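Local coordinates for sulfoquinovosidase (Escherichia coli, PDB 5AEG), which hydrolyses sulfoquinovosyl diacylglycerides and simple sulfoquinovosides such as sulfoquinovosyl glycerol, releasing sulfoquinovose for use as a carbon and sulfur source, at residues D88-N94 and L105-D110. Residues are numbered along the deposited sequence; the frame is centred on the assembly and turned at random.
Sequences DISATLN and LELQND
Two extended strands, 89-94 and 105-109, run antiparallel at 168°, their axes approaching to 4.6 Å. T92 faces Q108 and N94 faces E106 as hydrogen-bonded pairs, with CA atoms 5.4 and 5.0 Å apart; A91–N109 (CA–CA 4.2 Å) and L93–L107 (4.5 Å) are non-hydrogen-bonded pairs. Each hydrogen-bonded pair closes a two-bond ring: T92 N to Q108 O, Q108 N to T92 O, N94 N to E106 O and E106 N to N94 O, all 2.9 Å. CA-H...O contacts reinforce them, such as L107 CA to T92 O at 3.3 Å.

At the end of the ladder the extended conformation stops at D110, whose phi/psi of -46/-48 swing the chain out of the strand. D110 N still donates to S90 O (2.9 Å), but S90 N now bonds to the carboxylate, D110 OD2 (3.1 Å). The p rotamer of D110 suits this substitution of side chain for backbone carbonyl, and D110 OD1 is hydrogen-bonded to H114 ND1. Water 1 links D110 OD2 (2.9 Å) to D88 O (2.7 Å).

One face, with A91, L93, L107 and N109, is buried: L93 CD1 lies 3.9 Å from L105 CB and 4.1 Å from L107 CG, while A91 CB lies 3.6 Å from N109 OD1. N109 is polar here, but its ND2 is hydrogen-bonded to the carbonyl of H114. Polar T92, N94, E106 and Q108 suit the more exposed face, where water 2 joins T92 OG1 (2.9 Å) to E106 O (2.8 Å).

Strand 79-85 flanks 89-97 and strand 221-228 flanks 103-109, extending this beta hairpin into the large antiparallel sheet of the N-terminal galactose mutarotase-like domain of family GH31.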
loop_
_atom_site.group_PDB
_atom_site.type_symbol
_atom_site.label_atom_id
_atom_site.label_comp_id
_atom_site.label_asym_id
_atom_site.label_seq_id
_atom_site.Cartn_x
_atom_site.Cartn_y
_atom_site.Cartn_z
ATOM N N ASP A 88 -11.112 4.397 -41.801
ATOM C CA ASP A 88 -10.101 3.355 -41.530
ATOM C C ASP A 88 -9.768 3.168 -40.012
ATOM O O ASP A 88 -9.026 2.272 -39.693
ATOM C CB ASP A 88 -8.754 3.693 -42.278
ATOM C CG ASP A 88 -8.218 5.160 -41.944
ATOM O OD1 ASP A 88 -9.010 5.945 -41.356
ATOM O OD2 ASP A 88 -7.070 5.599 -42.289
ATOM N N ILE A 89 -10.230 4.035 -39.106
ATOM C CA ILE A 89 -9.793 3.998 -37.679
ATOM C C ILE A 89 -11.058 3.933 -36.855
ATOM O O ILE A 89 -11.926 4.801 -37.011
ATOM C CB ILE A 89 -8.988 5.291 -37.329
ATOM C CG1 ILE A 89 -7.924 5.535 -38.378
ATOM C CG2 ILE A 89 -8.355 5.214 -35.916
ATOM C CD1 ILE A 89 -7.633 7.018 -38.593
ATOM N N SER A 90 -11.162 2.954 -35.959
ATOM C CA SER A 90 -12.342 2.840 -35.187
ATOM C C SER A 90 -12.101 2.122 -33.874
ATOM O O SER A 90 -11.056 1.410 -33.671
ATOM C CB SER A 90 -13.427 2.069 -36.013
ATOM O OG SER A 90 -12.971 0.799 -36.287
ATOM N N ALA A 91 -13.097 2.254 -33.001
ATOM C CA ALA A 91 -13.115 1.443 -31.778
ATOM C C ALA A 91 -14.571 1.201 -31.354
ATOM O O ALA A 91 -15.420 1.996 -31.690
ATOM C CB ALA A 91 -12.391 2.221 -30.649
ATOM N N THR A 92 -14.824 0.206 -30.544
ATOM C CA THR A 92 -16.205 -0.025 -30.035
ATOM C C THR A 92 -16.241 0.098 -28.516
ATOM O O THR A 92 -15.294 -0.305 -27.828
ATOM C CB THR A 92 -16.763 -1.408 -30.364
ATOM O OG1 THR A 92 -15.867 -2.335 -29.856
ATOM C CG2 THR A 92 -16.853 -1.640 -31.882
ATOM N N LEU A 93 -17.308 0.685 -28.016
ATOM C CA LEU A 93 -17.550 0.797 -26.578
ATOM C C LEU A 93 -18.881 0.177 -26.286
ATOM O O LEU A 93 -19.914 0.643 -26.808
ATOM C CB LEU A 93 -17.551 2.267 -26.158
ATOM C CG LEU A 93 -17.981 2.529 -24.696
ATOM C CD1 LEU A 93 -16.937 1.914 -23.758
ATOM C CD2 LEU A 93 -18.211 3.978 -24.421
ATOM N N ASN A 94 -18.872 -0.919 -25.553
ATOM C CA ASN A 94 -20.058 -1.516 -25.044
ATOM C C ASN A 94 -20.377 -0.987 -23.646
ATOM O O ASN A 94 -19.486 -0.964 -22.752
ATOM C CB ASN A 94 -19.917 -3.034 -24.994
ATOM C CG ASN A 94 -21.142 -3.710 -25.540
ATOM O OD1 ASN A 94 -21.168 -4.014 -26.733
ATOM N ND2 ASN A 94 -22.207 -3.848 -24.714
ATOM N N LEU A 105 -18.107 -0.590 -18.709
ATOM C CA LEU A 105 -17.691 -0.031 -20.004
ATOM C C LEU A 105 -16.613 -0.901 -20.568
ATOM O O LEU A 105 -15.603 -1.185 -19.902
ATOM C CB LEU A 105 -17.195 1.411 -19.920
ATOM C CG LEU A 105 -18.065 2.483 -19.299
ATOM C CD1 LEU A 105 -17.373 3.847 -19.518
ATOM C CD2 LEU A 105 -19.463 2.504 -19.890
ATOM N N GLU A 106 -16.807 -1.380 -21.790
ATOM C CA GLU A 106 -15.850 -2.294 -22.403
ATOM C C GLU A 106 -15.414 -1.693 -23.729
ATOM O O GLU A 106 -16.207 -1.647 -24.694
ATOM C CB GLU A 106 -16.471 -3.668 -22.637
ATOM C CG GLU A 106 -16.721 -4.485 -21.399
ATOM C CD GLU A 106 -17.672 -5.637 -21.697
ATOM O OE1 GLU A 106 -18.825 -5.358 -22.094
ATOM O OE2 GLU A 106 -17.260 -6.789 -21.572
ATOM N N LEU A 107 -14.138 -1.306 -23.810
ATOM C CA LEU A 107 -13.609 -0.617 -24.970
ATOM C C LEU A 107 -12.704 -1.569 -25.710
ATOM O O LEU A 107 -11.832 -2.198 -25.106
ATOM C CB LEU A 107 -12.798 0.551 -24.498
ATOM C CG LEU A 107 -13.071 1.892 -25.038
ATOM C CD1 LEU A 107 -12.260 2.898 -24.198
ATOM C CD2 LEU A 107 -12.711 1.895 -26.509
ATOM N N GLN A 108 -12.863 -1.668 -27.036
ATOM C CA GLN A 108 -11.940 -2.451 -27.840
ATOM C C GLN A 108 -11.550 -1.711 -29.135
ATOM O O GLN A 108 -12.416 -1.373 -29.916
ATOM C CB GLN A 108 -12.555 -3.838 -28.093
ATOM C CG GLN A 108 -11.748 -4.788 -28.995
ATOM C CD GLN A 108 -10.354 -5.135 -28.428
ATOM O OE1 GLN A 108 -10.225 -5.871 -27.446
ATOM N NE2 GLN A 108 -9.293 -4.559 -29.024
ATOM N N ASN A 109 -10.258 -1.425 -29.331
ATOM C CA ASN A 109 -9.794 -0.706 -30.486
ATOM C C ASN A 109 -9.874 -1.701 -31.685
ATOM O O ASN A 109 -9.791 -2.923 -31.482
ATOM C CB ASN A 109 -8.379 -0.193 -30.334
ATOM C CG ASN A 109 -8.285 0.974 -29.374
ATOM O OD1 ASN A 109 -9.295 1.481 -28.911
ATOM N ND2 ASN A 109 -7.042 1.416 -29.079
ATOM N N ASP A 110 -10.032 -1.136 -32.870
ATOM C CA ASP A 110 -10.092 -1.898 -34.151
ATOM C C ASP A 110 -9.051 -2.940 -34.298
ATOM O O ASP A 110 -9.307 -4.049 -34.632
ATOM C CB ASP A 110 -10.029 -0.919 -35.365
ATOM C CG ASP A 110 -8.829 0.128 -35.320
ATOM O OD1 ASP A 110 -7.982 0.135 -34.324
ATOM O OD2 ASP A 110 -8.738 1.043 -36.243
HETATM O O HOH W 1 -6.787 1.430 -38.380
HETATM O O HOH W 2 -16.450 -3.042 -27.061
#